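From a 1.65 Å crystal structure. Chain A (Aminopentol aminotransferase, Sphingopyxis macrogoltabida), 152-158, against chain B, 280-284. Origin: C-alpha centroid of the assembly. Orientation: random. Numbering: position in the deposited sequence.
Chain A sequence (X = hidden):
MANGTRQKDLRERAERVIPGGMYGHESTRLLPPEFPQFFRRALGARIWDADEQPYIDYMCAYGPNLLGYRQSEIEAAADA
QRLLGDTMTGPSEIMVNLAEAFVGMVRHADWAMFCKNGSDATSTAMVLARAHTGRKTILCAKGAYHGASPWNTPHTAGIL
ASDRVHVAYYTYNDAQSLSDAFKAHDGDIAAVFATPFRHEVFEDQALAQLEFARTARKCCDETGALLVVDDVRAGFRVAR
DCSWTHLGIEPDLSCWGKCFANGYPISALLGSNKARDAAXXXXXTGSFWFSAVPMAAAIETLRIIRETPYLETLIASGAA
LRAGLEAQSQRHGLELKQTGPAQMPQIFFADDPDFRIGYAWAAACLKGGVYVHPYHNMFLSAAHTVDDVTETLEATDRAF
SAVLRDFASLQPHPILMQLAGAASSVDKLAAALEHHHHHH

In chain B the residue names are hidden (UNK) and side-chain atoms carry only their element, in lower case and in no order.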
# COMPACT_ATOMS: atom_id res chain seq x y z
N ASN A 152 14.46 -3.16 -5.54
CA ASN A 152 14.10 -3.59 -6.90
C ASN A 152 13.68 -2.43 -7.82
O ASN A 152 13.46 -2.69 -8.99
CB ASN A 152 13.01 -4.68 -6.88
CG ASN A 152 11.72 -4.25 -6.21
OD1 ASN A 152 11.56 -3.08 -5.85
ND2 ASN A 152 10.81 -5.20 -5.98
N THR A 153 13.60 -1.18 -7.34
CA THR A 153 13.14 -0.08 -8.20
C THR A 153 14.08 0.05 -9.41
O THR A 153 15.32 -0.05 -9.27
CB THR A 153 13.00 1.23 -7.41
OG1 THR A 153 12.50 2.25 -8.27
CG2 THR A 153 14.30 1.72 -6.81
N PRO A 154 13.52 0.26 -10.63
CA PRO A 154 14.31 0.29 -11.87
C PRO A 154 15.15 1.56 -12.08
O PRO A 154 16.03 1.56 -12.94
CB PRO A 154 13.26 0.22 -12.99
CG PRO A 154 12.01 0.85 -12.36
CD PRO A 154 12.07 0.43 -10.90
N HIS A 155 14.84 2.63 -11.33
CA HIS A 155 15.63 3.84 -11.38
C HIS A 155 16.17 4.13 -9.98
O HIS A 155 15.42 4.17 -9.03
CB HIS A 155 14.84 5.05 -11.91
CG HIS A 155 15.65 6.30 -11.82
ND1 HIS A 155 16.71 6.57 -12.70
CD2 HIS A 155 15.64 7.31 -10.91
CE1 HIS A 155 17.28 7.71 -12.35
NE2 HIS A 155 16.64 8.19 -11.26
N THR A 156 17.48 4.38 -9.90
CA THR A 156 18.20 4.21 -8.67
C THR A 156 18.64 5.55 -8.05
O THR A 156 19.51 5.55 -7.20
CB THR A 156 19.33 3.19 -8.89
OG1 THR A 156 20.22 3.73 -9.86
CG2 THR A 156 18.81 1.84 -9.33
N ALA A 157 17.99 6.67 -8.38
CA ALA A 157 18.20 7.93 -7.60
C ALA A 157 17.82 7.69 -6.13
O ALA A 157 16.72 7.19 -5.83
CB ALA A 157 17.40 9.06 -8.18
N GLY A 158 18.77 7.92 -5.21
CA GLY A 158 18.55 7.74 -3.77
C GLY A 158 18.64 6.30 -3.30
O GLY A 158 18.32 6.01 -2.15
N UNK B 280 11.36 14.66 -7.83
CA UNK B 280 11.18 14.35 -9.25
C UNK B 280 12.17 13.28 -9.74
O UNK B 280 11.86 12.57 -10.68
c UNK B 280 11.37 15.60 -10.10
n UNK B 280 11.15 19.87 -12.53
n UNK B 280 10.56 17.72 -12.03
n UNK B 280 10.83 18.36 -14.23
c UNK B 280 10.62 17.92 -10.59
c UNK B 280 10.31 16.65 -9.84
c UNK B 280 10.84 18.65 -12.93
N UNK B 281 13.36 13.21 -9.11
CA UNK B 281 14.45 12.35 -9.55
C UNK B 281 14.17 10.90 -9.17
O UNK B 281 14.50 10.00 -9.91
o UNK B 281 16.02 14.33 -10.78
c UNK B 281 15.81 12.80 -8.98
o UNK B 281 17.21 14.76 -8.97
c UNK B 281 16.40 14.04 -9.64
N UNK B 282 13.56 10.65 -8.01
CA UNK B 282 13.39 9.29 -7.53
C UNK B 282 12.27 8.61 -8.31
O UNK B 282 11.44 9.29 -8.88
c UNK B 282 11.77 9.99 -5.68
c UNK B 282 13.09 9.29 -6.02
c UNK B 282 11.40 9.88 -4.20
c UNK B 282 14.26 9.90 -5.26
N UNK B 283 12.27 7.27 -8.32
CA UNK B 283 11.16 6.51 -8.91
C UNK B 283 10.42 5.73 -7.83
O UNK B 283 10.90 4.71 -7.32
c UNK B 283 10.04 3.64 -10.45
c UNK B 283 8.63 5.10 -12.35
c UNK B 283 8.96 3.08 -11.12
c UNK B 283 10.44 4.93 -10.74
c UNK B 283 11.60 5.56 -10.02
c UNK B 283 9.71 5.67 -11.67
c UNK B 283 8.25 3.81 -12.05
N UNK B 284 9.21 6.22 -7.54
CA UNK B 284 8.25 5.56 -6.64
C UNK B 284 6.87 5.52 -7.32
O UNK B 284 6.47 6.46 -8.00
c UNK B 284 9.62 6.28 -4.65
c UNK B 284 8.23 6.30 -5.30
c UNK B 284 7.74 7.73 -5.48
O HOH W 1 14.60 6.07 -7.14

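Position 280 of chain B carries seven side-chain atoms: three carbons in a row, a nitrogen, and then a carbon bearing two more nitrogens. They are out of reach of the chain A stretch. A guanidinium at the end of a flexible chain identifies arginine. R280(B) lies in a helix and is exposed, as suits a long charged group that has no partner here.

Position 281 has two side-chain carbons, the second holding two oxygens. The CA-to-CB bond points sideways, and CB lies 4.1 Å from CB of A157(A), but the closest approaches are made by the backbone O of 281, which is 3.1 Å from CD2 and equally 3.1 Å from NE2 of H155(A), and 3.5 Å from CB of A157(A). The short carboxylate is that of aspartate, and the side chain of D281(B) stays exposed, as suits its charge.

Position 282 shows four carbons, forked at the first, with one arm two carbons long. It is the first residue to leave helical geometry. The end of the side chain leads away from chain A, but the one-carbon arm does not lose touch: its carbon is 3.7 Å from O of A157(A) and 4.4 Å from CB of A157(A). The residue is isoleucine. A branched aliphatic side chain suits this buried place, where CG2 of I282(B) offers a methyl group to pack against.

Position 283 has one carbon followed by a six-carbon ring, with no heteroatom. It points toward chain A and has the largest covered area of the five. One ring carbon lies 3.8 Å from CD of P154(A), an apolar contact, and 3.6 Å from OG1 of T153(A), which sits at the ring edge, while CB of 283 is 3.8 Å from CB of H155(A). The residue is phenylalanine, and the ring carbon is CD2. The apolar ring of F283(B) gives CD of P154(A) a hydrocarbon neighbour.

Position 284 has three carbons, one carrying the other two, and points away from chain A. This is valine. V284(B) is buried, an apolar side chain turned to surroundings other than this stretch.

The contact combines modest apolar packing with polar links to the backbone. OG1 of T153(A) donates a hydrogen bond of 3.1 Å to O of F283(B). On the amide side of the same residue, a water accepts from N of F283(B) at 2.9 Å and donates to O of H155(A) at 2.8 Å and to O of A157(A) at 2.7 Å. Both backbone polar groups of F283(B) are thus engaged.

Chain B (280-284) RDIFV
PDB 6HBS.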